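Local coordinates for protein SSD1 (Saccharomyces cerevisiae S288C, PDB 7AM1) that binds mRNA and represses translation as a pseudonuclease, a non-enzymatic member of the RNase II family that recognises RNA at an alternative site, at residues 420-424 against 532-536; 466-470 against 676-681. All coordinates share one frame; numbering follows the deposited sequence.

Both contacts lie in the RNB domain, and they share no helix or strand. Contact 1 is core: every residue that touches is buried, and its centre is about 12 Å from the centre of the chain. It joins a short strand and the turn after it to a loop between two helices. Contact 2 lies further out, about 33 Å from that centre, and sets a helix across one strand of a mixed sheet. The nearest atoms of contact 1 and contact 2 are about 20 Å apart. Contact 1 is held by apolar groups and one aromatic face. Contact 2 pairs an apolar part with a polar, partly exposed margin, where a carboxylate makes a weak bond to a histidine and lies against the aliphatic chain of a lysine.

Contact 1 of 2, residues 420-424 against 532-536; sequences VFMPQ and KVKVD
K532 meets F421 through its backbone: K532 O lies 3.4 Å from F421 CB, oblique to the ring. This is the interior of the RNB domain of an RNase II-type fold. The loop 532-536, which links helix 523-529 to helix 544-568, packs on the short strand 420-421 and the turn after it. Q710 NE2 of helix 689-725 hydrogen-bonds to both K532 O and F421 O. The K532 side chain leads away from F421. K532 NZ forms a salt bridge with D536 OD2 at 2.6 Å, on the lone pair that points away from the other oxygen. D541 O is a second partner of NZ. The salt bridge ties the two ends of the loop segment together.

V533 covers one face of the F421 ring. V533 CA stands 4.0 Å from the centroid of the F421 ring and 17° off the ring normal, a CH-pi contact. The two side chains run side by side in the same direction. The methyl CG1 of V533 reaches F421 CE1 at 3.7 Å. W374 packs edge-to-face with F421 and also touches V533.

K534 points its CB away from the strand. The chain then curls back within the loop, and K534 NZ donates to V535 O at 3.0 Å, tilted 29° from the carbonyl plane.

V535 points at the strand and divides its methyls between two residues. V535 CG2 lies 3.8 Å from F421 CB. CG1 is anti to the backbone N (chi1 -167°), which turns it to the proline ring. Helix 689-725 backs this end, where its I714 touches both P423 and V535. V535 CG1 lies 3.9 Å from P423 CG.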
loop_
_atom_site.group_PDB
_atom_site.type_symbol
_atom_site.label_atom_id
_atom_site.label_comp_id
_atom_site.label_asym_id
_atom_site.label_seq_id
_atom_site.Cartn_x
_atom_site.Cartn_y
_atom_site.Cartn_z
ATOM N N VAL A 420 2.084 12.585 -4.375
ATOM C CA VAL A 420 1.948 11.241 -4.917
ATOM C C VAL A 420 3.248 10.877 -5.615
ATOM O O VAL A 420 3.755 11.653 -6.434
ATOM C CB VAL A 420 0.763 11.131 -5.893
ATOM C CG1 VAL A 420 0.588 9.689 -6.337
ATOM C CG2 VAL A 420 -0.509 11.663 -5.251
ATOM N N PHE A 421 3.786 9.704 -5.292
ATOM C CA PHE A 421 5.024 9.221 -5.888
ATOM C C PHE A 421 4.747 7.919 -6.625
ATOM O O PHE A 421 4.349 6.920 -6.015
ATOM C CB PHE A 421 6.103 9.043 -4.822
ATOM C CG PHE A 421 6.396 10.300 -4.064
ATOM C CD1 PHE A 421 7.335 11.203 -4.531
ATOM C CD2 PHE A 421 5.705 10.600 -2.903
ATOM C CE1 PHE A 421 7.598 12.365 -3.842
ATOM C CE2 PHE A 421 5.969 11.767 -2.206
ATOM C CZ PHE A 421 6.910 12.651 -2.680
ATOM N N MET A 422 4.939 7.945 -7.938
ATOM C CA MET A 422 4.808 6.791 -8.805
ATOM C C MET A 422 6.104 6.605 -9.579
ATOM O O MET A 422 6.838 7.574 -9.797
ATOM C CB MET A 422 3.643 6.979 -9.780
ATOM C CG MET A 422 2.305 7.109 -9.076
ATOM S SD MET A 422 0.983 7.717 -10.129
ATOM C CE MET A 422 1.538 9.382 -10.476
ATOM N N PRO A 423 6.427 5.380 -9.997
ATOM C CA PRO A 423 7.654 5.206 -10.792
ATOM C C PRO A 423 7.672 6.093 -12.024
ATOM O O PRO A 423 8.730 6.614 -12.401
ATOM C CB PRO A 423 7.625 3.715 -11.162
ATOM C CG PRO A 423 6.727 3.076 -10.132
ATOM C CD PRO A 423 5.704 4.110 -9.793
ATOM N N GLN A 424 6.510 6.289 -12.650
ATOM C CA GLN A 424 6.396 7.029 -13.897
ATOM C C GLN A 424 6.324 8.536 -13.699
ATOM O O GLN A 424 6.671 9.286 -14.620
ATOM C CB GLN A 424 5.131 6.612 -14.660
ATOM C CG GLN A 424 4.995 5.141 -14.947
ATOM C CD GLN A 424 4.373 4.389 -13.798
ATOM O OE1 GLN A 424 4.466 4.815 -12.648
ATOM N NE2 GLN A 424 3.724 3.270 -14.100
ATOM N N LYS A 532 6.658 5.361 -0.173
ATOM C CA LYS A 532 7.998 5.626 -0.670
ATOM C C LYS A 532 8.008 6.939 -1.442
ATOM O O LYS A 532 7.020 7.321 -2.077
ATOM C CB LYS A 532 8.475 4.504 -1.593
ATOM C CG LYS A 532 8.775 3.184 -0.911
ATOM C CD LYS A 532 9.385 2.205 -1.913
ATOM C CE LYS A 532 9.819 0.919 -1.242
ATOM N NZ LYS A 532 10.297 -0.072 -2.242
ATOM N N VAL A 533 9.142 7.634 -1.370
ATOM C CA VAL A 533 9.387 8.832 -2.165
ATOM C C VAL A 533 10.085 8.395 -3.445
ATOM O O VAL A 533 9.598 8.646 -4.552
ATOM C CB VAL A 533 10.225 9.862 -1.384
ATOM C CG1 VAL A 533 10.634 11.023 -2.284
ATOM C CG2 VAL A 533 9.451 10.363 -0.173
ATOM N N LYS A 534 11.233 7.734 -3.306
ATOM C CA LYS A 534 11.853 7.038 -4.429
ATOM C C LYS A 534 11.182 5.677 -4.537
ATOM O O LYS A 534 11.311 4.845 -3.634
ATOM C CB LYS A 534 13.359 6.900 -4.230
ATOM C CG LYS A 534 14.123 6.557 -5.512
ATOM C CD LYS A 534 14.062 5.086 -5.878
ATOM C CE LYS A 534 14.559 4.850 -7.311
ATOM N NZ LYS A 534 13.500 5.096 -8.340
ATOM N N VAL A 535 10.457 5.447 -5.616
ATOM C CA VAL A 535 9.661 4.233 -5.741
ATOM C C VAL A 535 10.468 3.162 -6.460
ATOM O O VAL A 535 11.191 3.439 -7.424
ATOM C CB VAL A 535 8.336 4.518 -6.474
ATOM C CG1 VAL A 535 7.397 3.340 -6.325
ATOM C CG2 VAL A 535 7.679 5.785 -5.933
ATOM N N ASP A 536 10.328 1.927 -5.993
ATOM C CA ASP A 536 10.955 0.776 -6.617
ATOM C C ASP A 536 9.897 -0.087 -7.287
ATOM O O ASP A 536 8.728 -0.092 -6.888
ATOM C CB ASP A 536 11.714 -0.069 -5.594
ATOM C CG ASP A 536 12.622 0.758 -4.719
ATOM O OD1 ASP A 536 13.530 1.415 -5.265
ATOM O OD2 ASP A 536 12.417 0.763 -3.490
#

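Contact 2 of 2, residues 466-470 against 676-681; sequences WVGES and LKAVIH
E469 has the largest share of the buried surface, and it meets the helix with its carboxylate. Its CG lies anti to the carbonyl carbon and the chain is extended beyond it, which carries the carboxylate across to H681. H681 NE2 donates to E469 OE2 at 2.7 Å. The bond is weak, with an angle of only 121° at the hydrogen. OE2 sits at the edge of the imidazole, near its plane, and the carboxylate plane is turned 69° from the ring. E469 OE1 rests on the aliphatic part of K677, 3.4 Å from K677 CD. The two chains cross at about a right angle. K677 NZ stays 4.6 Å from E469 OE1, too far for a salt bridge. It makes one with D398 OD1 instead, and hydrogen-bonds to T400 OG1 as well.

I680 comes next and fills the middle. I680 CD1 lies over the strand backbone, 3.6 Å from G468 CA. Here helix 668-681 packs on strand 462-472 of the mixed sheet in the RNB domain. The local axes are 8.7 Å apart and cross at -102°, so the helix lies nearly at right angles to the strand. G468 has no side chain, and this lets the W466 ring fold over its backbone N on the other side of the strand.

V467 meets the start of the helix segment at L676. V467 CG1 rests against both methyls of L676, 3.9 Å from L676 CD2. Helix 544-568 flanks V467 too, through T559 and K563.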
loop_
_atom_site.group_PDB
_atom_site.type_symbol
_atom_site.label_atom_id
_atom_site.label_comp_id
_atom_site.label_asym_id
_atom_site.label_seq_id
_atom_site.Cartn_x
_atom_site.Cartn_y
_atom_site.Cartn_z
ATOM N N TRP A 466 16.460 18.513 22.854
ATOM C CA TRP A 466 16.068 19.888 22.580
ATOM C C TRP A 466 15.222 19.925 21.315
ATOM O O TRP A 466 15.548 19.266 20.323
ATOM C CB TRP A 466 17.290 20.793 22.409
ATOM C CG TRP A 466 16.936 22.231 22.141
ATOM C CD1 TRP A 466 16.717 23.209 23.070
ATOM C CD2 TRP A 466 16.771 22.851 20.860
ATOM N NE1 TRP A 466 16.423 24.397 22.445
ATOM C CE2 TRP A 466 16.448 24.204 21.090
ATOM C CE3 TRP A 466 16.865 22.395 19.542
ATOM C CZ2 TRP A 466 16.219 25.104 20.048
ATOM C CZ3 TRP A 466 16.634 23.290 18.510
ATOM C CH2 TRP A 466 16.319 24.629 18.770
ATOM N N VAL A 467 14.132 20.687 21.360
ATOM C CA VAL A 467 13.234 20.858 20.225
ATOM C C VAL A 467 12.939 22.345 20.076
ATOM O O VAL A 467 12.544 22.999 21.047
ATOM C CB VAL A 467 11.924 20.069 20.414
ATOM C CG1 VAL A 467 11.018 20.266 19.220
ATOM C CG2 VAL A 467 12.217 18.593 20.639
ATOM N N GLY A 468 13.125 22.877 18.875
ATOM C CA GLY A 468 12.890 24.298 18.685
ATOM C C GLY A 468 13.102 24.717 17.248
ATOM O O GLY A 468 13.432 23.906 16.374
ATOM N N GLU A 469 12.887 26.011 17.017
ATOM C CA GLU A 469 13.135 26.616 15.715
ATOM C C GLU A 469 14.624 26.882 15.534
ATOM O O GLU A 469 15.332 27.213 16.490
ATOM C CB GLU A 469 12.338 27.911 15.578
ATOM C CG GLU A 469 10.826 27.690 15.632
ATOM C CD GLU A 469 10.042 28.986 15.673
ATOM O OE1 GLU A 469 8.952 29.044 15.064
ATOM O OE2 GLU A 469 10.525 29.950 16.304
ATOM N N SER A 470 15.098 26.729 14.299
ATOM C CA SER A 470 16.526 26.769 14.032
ATOM C C SER A 470 16.778 27.309 12.632
ATOM O O SER A 470 15.853 27.595 11.865
ATOM C CB SER A 470 17.151 25.377 14.176
ATOM O OG SER A 470 16.509 24.453 13.311
ATOM N N LEU A 676 3.494 22.443 17.001
ATOM C CA LEU A 676 4.765 22.462 17.715
ATOM C C LEU A 676 5.225 23.890 17.983
ATOM O O LEU A 676 5.704 24.198 19.081
ATOM C CB LEU A 676 5.832 21.705 16.926
ATOM C CG LEU A 676 7.225 21.670 17.572
ATOM C CD1 LEU A 676 7.173 20.987 18.929
ATOM C CD2 LEU A 676 8.226 20.994 16.654
ATOM N N LYS A 677 5.077 24.778 16.999
ATOM C CA LYS A 677 5.494 26.160 17.195
ATOM C C LYS A 677 4.711 26.822 18.322
ATOM O O LYS A 677 5.283 27.573 19.122
ATOM C CB LYS A 677 5.329 26.945 15.899
ATOM C CG LYS A 677 6.260 26.496 14.794
ATOM C CD LYS A 677 6.259 27.497 13.666
ATOM C CE LYS A 677 6.908 26.934 12.434
ATOM N NZ LYS A 677 6.696 27.833 11.273
ATOM N N ALA A 678 3.401 26.562 18.402
ATOM C CA ALA A 678 2.614 27.059 19.527
ATOM C C ALA A 678 3.198 26.580 20.851
ATOM O O ALA A 678 3.365 27.363 21.792
ATOM C CB ALA A 678 1.156 26.619 19.392
ATOM N N VAL A 679 3.524 25.289 20.935
ATOM C CA VAL A 679 4.144 24.753 22.144
ATOM C C VAL A 679 5.485 25.431 22.394
ATOM O O VAL A 679 5.792 25.845 23.518
ATOM C CB VAL A 679 4.290 23.226 22.033
ATOM C CG1 VAL A 679 5.184 22.686 23.136
ATOM C CG2 VAL A 679 2.925 22.574 22.115
ATOM N N ILE A 680 6.301 25.560 21.345
ATOM C CA ILE A 680 7.612 26.185 21.487
ATOM C C ILE A 680 7.471 27.588 22.062
ATOM O O ILE A 680 8.090 27.932 23.076
ATOM C CB ILE A 680 8.342 26.214 20.130
ATOM C CG1 ILE A 680 8.857 24.820 19.771
ATOM C CG2 ILE A 680 9.476 27.241 20.149
ATOM C CD1 ILE A 680 9.307 24.695 18.328
ATOM N N HIS A 681 6.660 28.420 21.412
ATOM C CA HIS A 681 6.476 29.807 21.816
ATOM C C HIS A 681 5.424 29.974 22.903
ATOM O O HIS A 681 5.142 31.110 23.301
ATOM C CB HIS A 681 6.100 30.656 20.599
ATOM C CG HIS A 681 7.158 30.695 19.543
ATOM N ND1 HIS A 681 8.446 31.117 19.798
ATOM C CD2 HIS A 681 7.122 30.372 18.230
ATOM C CE1 HIS A 681 9.156 31.049 18.688
ATOM N NE2 HIS A 681 8.376 30.600 17.720
#